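PDB 2Z69: DNR protein from Pseudomonas aeruginosa, which probably acts as a DNA-binding transcription factor of dissimilative nitrate respiration that responds to NO, the chain here being its sensor domain. Local coordinates for residues L14-F20 and A55-L59; I60-V64 and P108-F112. All blocks are in the same frame, centred on the assembly; numbering follows the deposited sequence.

Contact 1: residues L14-F20 and A55-L59; sequences LQSHHLF and AFYYL
Build 55-59 as an extended strand and set against it the turn of 14-20, which carries the chain off the end of helix 6-14. Residues 14-16 keep helix-like angles; His17, psi 133°, breaks away. The turn is tied by backbone hydrogen bonds from His17 N to Leu14 O (3.2 Å) and from Phe20 N to His17 O (3.0 Å); Leu19 N also donates to His17 ND1 (3.0 Å), which fixes the imidazole. The segments meet through side chains, and the closest CA pair, Leu14 and Tyr58, is still 8.5 Å apart.

Along the strand, Phe56 comes first. With chi1 p its ring turns its edge to Phe20 (chi1 m), Phe56 CE2 lying 3.7 Å from Phe20 CZ, while Leu19 CD1 stands 4.3 Å from the same CE2. Tyr57 points away from the turn. Tyr58, chi1 t, has the largest share: Leu14, in the mt rotamer, drops CD2 over its face, 3.5 Å from the Tyr58 ring centroid and 5° off the normal, a CH-pi contact. His17, chi1 t, puts CD2 at the ring edge, 4.4 Å from Tyr58 CE2, and Phe20 CE1 is 4.4 Å from Tyr58 CD2.

This is aromatic-rich packing of the N-terminal helical region on the beta roll of a cyclic nucleotide-binding-type domain. Leu28 and Leu31 of helix 25-33 back Phe20, Thr86 of strand 86-87 touches Tyr58, and Phe114 of strand 109-115 meets the rings of Phe20 and Phe56.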
ATOM      1  N   LEU B  14     -22.560  -1.304   8.146  1.00 22.89           N
ATOM      2  CA  LEU B  14     -21.201  -1.563   7.685  1.00 21.89           C
ATOM      3  C   LEU B  14     -20.927  -1.148   6.258  1.00 22.13           C
ATOM      4  O   LEU B  14     -19.784  -0.797   5.930  1.00 21.45           O
ATOM      5  CB  LEU B  14     -20.864  -3.039   7.833  1.00 21.15           C
ATOM      6  CG  LEU B  14     -20.715  -3.444   9.286  1.00 21.97           C
ATOM      7  CD1 LEU B  14     -20.370  -4.918   9.360  1.00 26.82           C
ATOM      8  CD2 LEU B  14     -19.600  -2.618   9.890  1.00 19.86           C
ATOM      9  N   GLN B  15     -21.952  -1.221   5.400  1.00 21.12           N
ATOM     10  CA  GLN B  15     -21.759  -0.982   3.979  1.00 21.91           C
ATOM     11  C   GLN B  15     -21.442   0.495   3.710  1.00 21.88           C
ATOM     12  O   GLN B  15     -20.853   0.834   2.686  1.00 22.82           O
ATOM     13  CB  GLN B  15     -22.974  -1.477   3.166  1.00 22.36           C
ATOM     14  CG  GLN B  15     -22.707  -1.638   1.679  1.00 27.64           C
ATOM     15  CD  GLN B  15     -21.871  -2.876   1.323  1.00 38.89           C
ATOM     16  OE1 GLN B  15     -22.405  -3.982   1.173  1.00 45.20           O
ATOM     17  NE2 GLN B  15     -20.564  -2.681   1.140  1.00 38.85           N
ATOM     18  N   SER B  16     -21.806   1.370   4.645  1.00 22.29           N
ATOM     19  CA  SER B  16     -21.541   2.811   4.489  1.00 22.62           C
ATOM     20  C   SER B  16     -20.058   3.141   4.643  1.00 21.86           C
ATOM     21  O   SER B  16     -19.541   4.068   4.016  1.00 23.39           O
ATOM     22  CB  SER B  16     -22.368   3.636   5.485  1.00 22.00           C
ATOM     23  OG  SER B  16     -22.268   3.106   6.794  1.00 24.32           O
ATOM     24  N   HIS B  17     -19.387   2.367   5.474  1.00 19.19           N
ATOM     25  CA  HIS B  17     -18.005   2.602   5.827  1.00 18.76           C
ATOM     26  C   HIS B  17     -17.021   2.194   4.722  1.00 19.18           C
ATOM     27  O   HIS B  17     -17.109   1.084   4.195  1.00 20.26           O
ATOM     28  CB  HIS B  17     -17.692   1.828   7.111  1.00 17.31           C
ATOM     29  CG  HIS B  17     -16.375   2.189   7.710  1.00 15.72           C
ATOM     30  ND1 HIS B  17     -15.180   1.754   7.186  1.00 14.85           N
ATOM     31  CD2 HIS B  17     -16.063   2.966   8.770  1.00  9.12           C
ATOM     32  CE1 HIS B  17     -14.183   2.247   7.898  1.00 15.09           C
ATOM     33  NE2 HIS B  17     -14.692   2.979   8.873  1.00 16.42           N
ATOM     34  N   HIS B  18     -16.063   3.069   4.410  1.00 18.70           N
ATOM     35  CA  HIS B  18     -15.109   2.851   3.298  1.00 19.86           C
ATOM     36  C   HIS B  18     -14.333   1.520   3.296  1.00 19.54           C
ATOM     37  O   HIS B  18     -13.855   1.103   2.238  1.00 19.30           O
ATOM     38  CB  HIS B  18     -14.105   4.010   3.183  1.00 20.24           C
ATOM     39  CG  HIS B  18     -13.173   4.119   4.352  1.00 23.61           C
ATOM     40  ND1 HIS B  18     -12.026   3.360   4.466  1.00 32.08           N
ATOM     41  CD2 HIS B  18     -13.237   4.875   5.477  1.00 26.10           C
ATOM     42  CE1 HIS B  18     -11.423   3.647   5.609  1.00 26.12           C
ATOM     43  NE2 HIS B  18     -12.129   4.575   6.233  1.00 24.11           N
ATOM     44  N   LEU B  19     -14.190   0.859   4.453  1.00 18.70           N
ATOM     45  CA  LEU B  19     -13.437  -0.417   4.506  1.00 19.33           C
ATOM     46  C   LEU B  19     -14.224  -1.621   3.995  1.00 18.76           C
ATOM     47  O   LEU B  19     -13.638  -2.662   3.635  1.00 18.21           O
ATOM     48  CB  LEU B  19     -12.907  -0.703   5.922  1.00 19.45           C
ATOM     49  CG  LEU B  19     -11.614   0.025   6.287  1.00 20.91           C
ATOM     50  CD1 LEU B  19     -11.074  -0.442   7.616  1.00 21.47           C
ATOM     51  CD2 LEU B  19     -10.552  -0.115   5.192  1.00 22.05           C
ATOM     52  N   PHE B  20     -15.548  -1.467   3.975  1.00 18.37           N
ATOM     53  CA  PHE B  20     -16.473  -2.546   3.662  1.00 19.30           C
ATOM     54  C   PHE B  20     -17.320  -2.190   2.455  1.00 19.98           C
ATOM     55  O   PHE B  20     -17.962  -3.059   1.880  1.00 20.77           O
ATOM     56  CB  PHE B  20     -17.382  -2.868   4.868  1.00 18.84           C
ATOM     57  CG  PHE B  20     -16.642  -3.022   6.160  1.00 19.01           C
ATOM     58  CD1 PHE B  20     -16.500  -1.944   7.029  1.00 20.66           C
ATOM     59  CD2 PHE B  20     -16.059  -4.228   6.494  1.00 15.22           C
ATOM     60  CE1 PHE B  20     -15.796  -2.082   8.242  1.00 24.72           C
ATOM     61  CE2 PHE B  20     -15.342  -4.365   7.676  1.00 20.83           C
ATOM     62  CZ  PHE B  20     -15.225  -3.291   8.556  1.00 21.70           C
ATOM     63  N   ALA B  55      -6.660  -8.994  14.637  1.00 17.73           N
ATOM     64  CA  ALA B  55      -7.996  -8.501  14.313  1.00 18.05           C
ATOM     65  C   ALA B  55      -8.056  -6.986  14.301  1.00 18.27           C
ATOM     66  O   ALA B  55      -7.257  -6.341  14.966  1.00 19.61           O
ATOM     67  CB  ALA B  55      -8.992  -9.041  15.307  1.00 17.33           C
ATOM     68  N   PHE B  56      -8.969  -6.419  13.517  1.00 17.89           N
ATOM     69  CA  PHE B  56      -9.332  -5.012  13.680  1.00 17.98           C
ATOM     70  C   PHE B  56     -10.811  -4.927  14.086  1.00 19.45           C
ATOM     71  O   PHE B  56     -11.498  -5.951  14.090  1.00 19.39           O
ATOM     72  CB  PHE B  56      -9.058  -4.209  12.411  1.00 15.07           C
ATOM     73  CG  PHE B  56      -9.920  -4.583  11.258  1.00 15.63           C
ATOM     74  CD1 PHE B  56      -9.673  -5.760  10.531  1.00 15.38           C
ATOM     75  CD2 PHE B  56     -10.954  -3.741  10.845  1.00 18.49           C
ATOM     76  CE1 PHE B  56     -10.461  -6.108   9.444  1.00 16.72           C
ATOM     77  CE2 PHE B  56     -11.763  -4.083   9.757  1.00 16.73           C
ATOM     78  CZ  PHE B  56     -11.508  -5.255   9.045  1.00 18.32           C
ATOM     79  N   TYR B  57     -11.265  -3.714  14.410  1.00 18.53           N
ATOM     80  CA  TYR B  57     -12.522  -3.493  15.104  1.00 18.51           C
ATOM     81  C   TYR B  57     -13.404  -2.452  14.401  1.00 21.05           C
ATOM     82  O   TYR B  57     -12.919  -1.471  13.858  1.00 19.36           O
ATOM     83  CB  TYR B  57     -12.255  -3.057  16.538  1.00 19.42           C
ATOM     84  CG  TYR B  57     -11.609  -4.166  17.319  1.00 21.50           C
ATOM     85  CD1 TYR B  57     -10.237  -4.425  17.212  1.00 18.27           C
ATOM     86  CD2 TYR B  57     -12.391  -5.014  18.099  1.00 20.60           C
ATOM     87  CE1 TYR B  57      -9.660  -5.516  17.908  1.00 17.49           C
ATOM     88  CE2 TYR B  57     -11.838  -6.089  18.757  1.00 20.25           C
ATOM     89  CZ  TYR B  57     -10.480  -6.316  18.684  1.00 20.35           C
ATOM     90  OH  TYR B  57      -9.973  -7.407  19.391  1.00 25.94           O
ATOM     91  N   TYR B  58     -14.705  -2.722  14.381  1.00 20.61           N
ATOM     92  CA  TYR B  58     -15.678  -1.685  14.091  1.00 21.22           C
ATOM     93  C   TYR B  58     -16.399  -1.343  15.395  1.00 22.38           C
ATOM     94  O   TYR B  58     -16.888  -2.241  16.102  1.00 24.45           O
ATOM     95  CB  TYR B  58     -16.654  -2.188  13.054  1.00 21.74           C
ATOM     96  CG  TYR B  58     -17.755  -1.227  12.716  1.00 19.21           C
ATOM     97  CD1 TYR B  58     -18.984  -1.331  13.360  1.00 20.27           C
ATOM     98  CD2 TYR B  58     -17.569  -0.223  11.776  1.00 20.00           C
ATOM     99  CE1 TYR B  58     -20.020  -0.483  13.082  1.00 24.90           C
ATOM    100  CE2 TYR B  58     -18.633   0.658  11.459  1.00 25.40           C
ATOM    101  CZ  TYR B  58     -19.847   0.503  12.136  1.00 22.31           C
ATOM    102  OH  TYR B  58     -20.896   1.312  11.917  1.00 21.35           O
ATOM    103  N   LEU B  59     -16.462  -0.056  15.717  1.00 21.27           N
ATOM    104  CA  LEU B  59     -17.103   0.392  16.961  1.00 21.52           C
ATOM    105  C   LEU B  59     -18.594   0.656  16.711  1.00 20.30           C
ATOM    106  O   LEU B  59     -18.986   1.663  16.105  1.00 18.93           O
ATOM    107  CB  LEU B  59     -16.374   1.657  17.507  1.00 21.77           C
ATOM    108  CG  LEU B  59     -16.709   2.229  18.880  1.00 19.57           C
ATOM    109  CD1 LEU B  59     -16.685   1.177  19.961  1.00 23.41           C
ATOM    110  CD2 LEU B  59     -15.759   3.389  19.207  1.00 19.60           C
TER

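Contact 2: residues I60-V64 and P108-F112; sequences ISGCV and PSQLF
The touching runs lie at 120° between their end-to-end directions. Segment 60-64 turns a corner at Ile60 (phi -70°, psi -53°), while 108-112 runs on extended. The nearest CA pairs are Ile60 with Leu111 (5.2 Å), Ser61 with Gln110 (5.3 Å) and Gly62 with Ser109 (4.1 Å).

Backbone hydrogen bonds come first. Ser61 and Gln110 form an antiparallel hydrogen-bonded pair, with Gln110 N giving to Ser61 O at 2.9 Å and Ser61 N to Gln110 O at 3.2 Å. Ile60 N reaches that same Gln110 O at 2.9 Å, so two residues sit opposite one: a classic beta bulge. It falls where the chain leaves strand 55-59 for strand 63-69, passing from one four-stranded sheet of the beta roll to the other, as in cyclic nucleotide-binding domains. At Gly62, phi 108° and psi -151°, a CB would jam against Ser61 O and clash with Ser109 OG and Pro108 O.

Side-chain and water bonds follow. Ser109, chi1 m, accepts from Cys63 N at OG (3.2 Å), and that hydroxyl is also bonded to Val107 O. Ser61, chi1 p, holds two waters at OG: water 1, 2.8 Å from Ser61 OG, donates to Gln110 OE1 (2.8 Å); water 2, 2.7 Å from Ser61 OG, donates to Pro108 O (2.9 Å). Gln110 NE2 bonds Asn39 OD1.

Apolar packing centres on Ile60, whose CD1 sits 3.8 Å from the Phe112 ring centroid and 4° off the normal, a CH-pi contact. Val64 CG2 and Leu111 CD2 touch loosely at 4.4 Å.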
ATOM      1  N   ILE B  60     -19.437  -0.263  17.176  1.00 19.70           N
ATOM      2  CA  ILE B  60     -20.878  -0.122  16.961  1.00 18.49           C
ATOM      3  C   ILE B  60     -21.362   1.048  17.823  1.00 19.02           C
ATOM      4  O   ILE B  60     -21.953   1.983  17.316  1.00 18.82           O
ATOM      5  CB  ILE B  60     -21.662  -1.416  17.287  1.00 17.86           C
ATOM      6  CG1 ILE B  60     -21.154  -2.599  16.438  1.00 17.49           C
ATOM      7  CG2 ILE B  60     -23.178  -1.199  17.128  1.00 18.19           C
ATOM      8  CD1 ILE B  60     -21.224  -3.927  17.213  1.00 16.89           C
ATOM      9  N   SER B  61     -21.041   1.014  19.120  1.00 21.20           N
ATOM     10  CA  SER B  61     -21.551   2.033  20.044  1.00 21.03           C
ATOM     11  C   SER B  61     -20.462   2.265  21.051  1.00 21.38           C
ATOM     12  O   SER B  61     -19.703   1.337  21.383  1.00 20.55           O
ATOM     13  CB  SER B  61     -22.831   1.544  20.745  1.00 23.06           C
ATOM     14  OG  SER B  61     -22.554   0.425  21.595  1.00 20.09           O
ATOM     15  N   GLY B  62     -20.367   3.493  21.544  1.00 20.87           N
ATOM     16  CA  GLY B  62     -19.387   3.788  22.580  1.00 21.56           C
ATOM     17  C   GLY B  62     -18.239   4.614  22.045  1.00 21.19           C
ATOM     18  O   GLY B  62     -18.423   5.362  21.078  1.00 18.93           O
ATOM     19  N   CYS B  63     -17.054   4.443  22.655  1.00 21.65           N
ATOM     20  CA  CYS B  63     -15.898   5.329  22.422  1.00 20.24           C
ATOM     21  C   CYS B  63     -14.613   4.694  22.968  1.00 21.00           C
ATOM     22  O   CYS B  63     -14.571   4.238  24.101  1.00 19.02           O
ATOM     23  CB  CYS B  63     -16.154   6.700  23.050  1.00 20.09           C
ATOM     24  SG  CYS B  63     -14.825   7.947  22.860  1.00 21.57           S
ATOM     25  N   VAL B  64     -13.566   4.647  22.145  1.00 20.54           N
ATOM     26  CA  VAL B  64     -12.326   3.880  22.485  1.00 19.70           C
ATOM     27  C   VAL B  64     -11.130   4.833  22.348  1.00 19.54           C
ATOM     28  O   VAL B  64     -11.074   5.603  21.391  1.00 18.96           O
ATOM     29  CB  VAL B  64     -12.179   2.683  21.537  1.00 20.24           C
ATOM     30  CG1 VAL B  64     -10.733   2.202  21.424  1.00 22.41           C
ATOM     31  CG2 VAL B  64     -13.134   1.530  21.982  1.00 20.38           C
ATOM     32  N   PRO B 108     -19.103   2.406  28.284  1.00 21.64           N
ATOM     33  CA  PRO B 108     -19.574   1.088  27.847  1.00 21.75           C
ATOM     34  C   PRO B 108     -19.680   1.062  26.328  1.00 21.28           C
ATOM     35  O   PRO B 108     -20.290   1.970  25.748  1.00 18.73           O
ATOM     36  CB  PRO B 108     -20.968   0.984  28.457  1.00 22.12           C
ATOM     37  CG  PRO B 108     -20.864   1.816  29.746  1.00 24.35           C
ATOM     38  CD  PRO B 108     -20.007   3.007  29.295  1.00 22.88           C
ATOM     39  N   SER B 109     -19.084   0.047  25.698  1.00 18.86           N
ATOM     40  CA  SER B 109     -18.961   0.034  24.240  1.00 17.71           C
ATOM     41  C   SER B 109     -19.298  -1.348  23.688  1.00 19.19           C
ATOM     42  O   SER B 109     -19.218  -2.362  24.404  1.00 21.06           O
ATOM     43  CB  SER B 109     -17.504   0.439  23.838  1.00 18.64           C
ATOM     44  OG  SER B 109     -17.177   1.745  24.339  1.00 17.49           O
ATOM     45  N   GLN B 110     -19.655  -1.394  22.409  1.00 16.76           N
ATOM     46  CA  GLN B 110     -19.891  -2.651  21.745  1.00 16.74           C
ATOM     47  C   GLN B 110     -19.188  -2.620  20.397  1.00 16.58           C
ATOM     48  O   GLN B 110     -19.243  -1.618  19.686  1.00 15.29           O
ATOM     49  CB  GLN B 110     -21.407  -2.927  21.576  1.00 13.96           C
ATOM     50  CG  GLN B 110     -21.669  -4.342  21.112  1.00 17.87           C
ATOM     51  CD  GLN B 110     -23.135  -4.729  21.119  1.00 22.64           C
ATOM     52  OE1 GLN B 110     -23.936  -4.115  20.437  1.00 24.25           O
ATOM     53  NE2 GLN B 110     -23.484  -5.762  21.883  1.00 23.82           N
ATOM     54  N   LEU B 111     -18.550  -3.731  20.039  1.00 17.84           N
ATOM     55  CA  LEU B 111     -17.761  -3.792  18.804  1.00 19.48           C
ATOM     56  C   LEU B 111     -17.988  -5.058  18.025  1.00 20.82           C
ATOM     57  O   LEU B 111     -18.489  -6.035  18.583  1.00 22.91           O
ATOM     58  CB  LEU B 111     -16.253  -3.662  19.087  1.00 18.26           C
ATOM     59  CG  LEU B 111     -15.882  -2.548  20.067  1.00 22.35           C
ATOM     60  CD1 LEU B 111     -15.418  -3.228  21.366  1.00 24.22           C
ATOM     61  CD2 LEU B 111     -14.770  -1.708  19.538  1.00 22.65           C
ATOM     62  N   PHE B 112     -17.617  -5.014  16.736  1.00 19.71           N
ATOM     63  CA  PHE B 112     -17.386  -6.183  15.910  1.00 19.76           C
ATOM     64  C   PHE B 112     -15.891  -6.356  15.823  1.00 19.50           C
ATOM     65  O   PHE B 112     -15.196  -5.394  15.527  1.00 20.84           O
ATOM     66  CB  PHE B 112     -17.907  -5.933  14.498  1.00 20.22           C
ATOM     67  CG  PHE B 112     -19.393  -6.045  14.365  1.00 21.01           C
ATOM     68  CD1 PHE B 112     -20.100  -5.094  13.640  1.00 17.67           C
ATOM     69  CD2 PHE B 112     -20.083  -7.114  14.940  1.00 17.49           C
ATOM     70  CE1 PHE B 112     -21.486  -5.184  13.477  1.00 16.41           C
ATOM     71  CE2 PHE B 112     -21.477  -7.230  14.784  1.00 23.29           C
ATOM     72  CZ  PHE B 112     -22.181  -6.262  14.042  1.00 20.17           C
TER
HETATM   73  O   HOH W   1     -24.499  -1.423  20.987  1.00 22.27           O
HETATM   74  O   HOH W   2     -22.461   0.746  24.281  1.00 29.00           O

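Overall arrangement
Contact 1 is the deeper of the two, its centre about 7 Å from the centre of the chain against about 13 Å for contact 2, and every residue that touches in it is buried. It joins the loop 14-20 after helix 6-14 to the roll through aromatic and aliphatic side chains; contact 2 works within the roll, by backbone bonds, serine hydroxyls and waters at a partly buried corner, with Ile60 packed on Phe112. Strand 55-59 is followed directly by 60-64, which turns the corner into the other sheet, and neighbours strand 109-115, so the contacts adjoin: Phe112 N lies 2.9 Å from Tyr58 O, a probable hydrogen bond, and Leu59 CD1 packs 3.5 Å from Leu111 CD2.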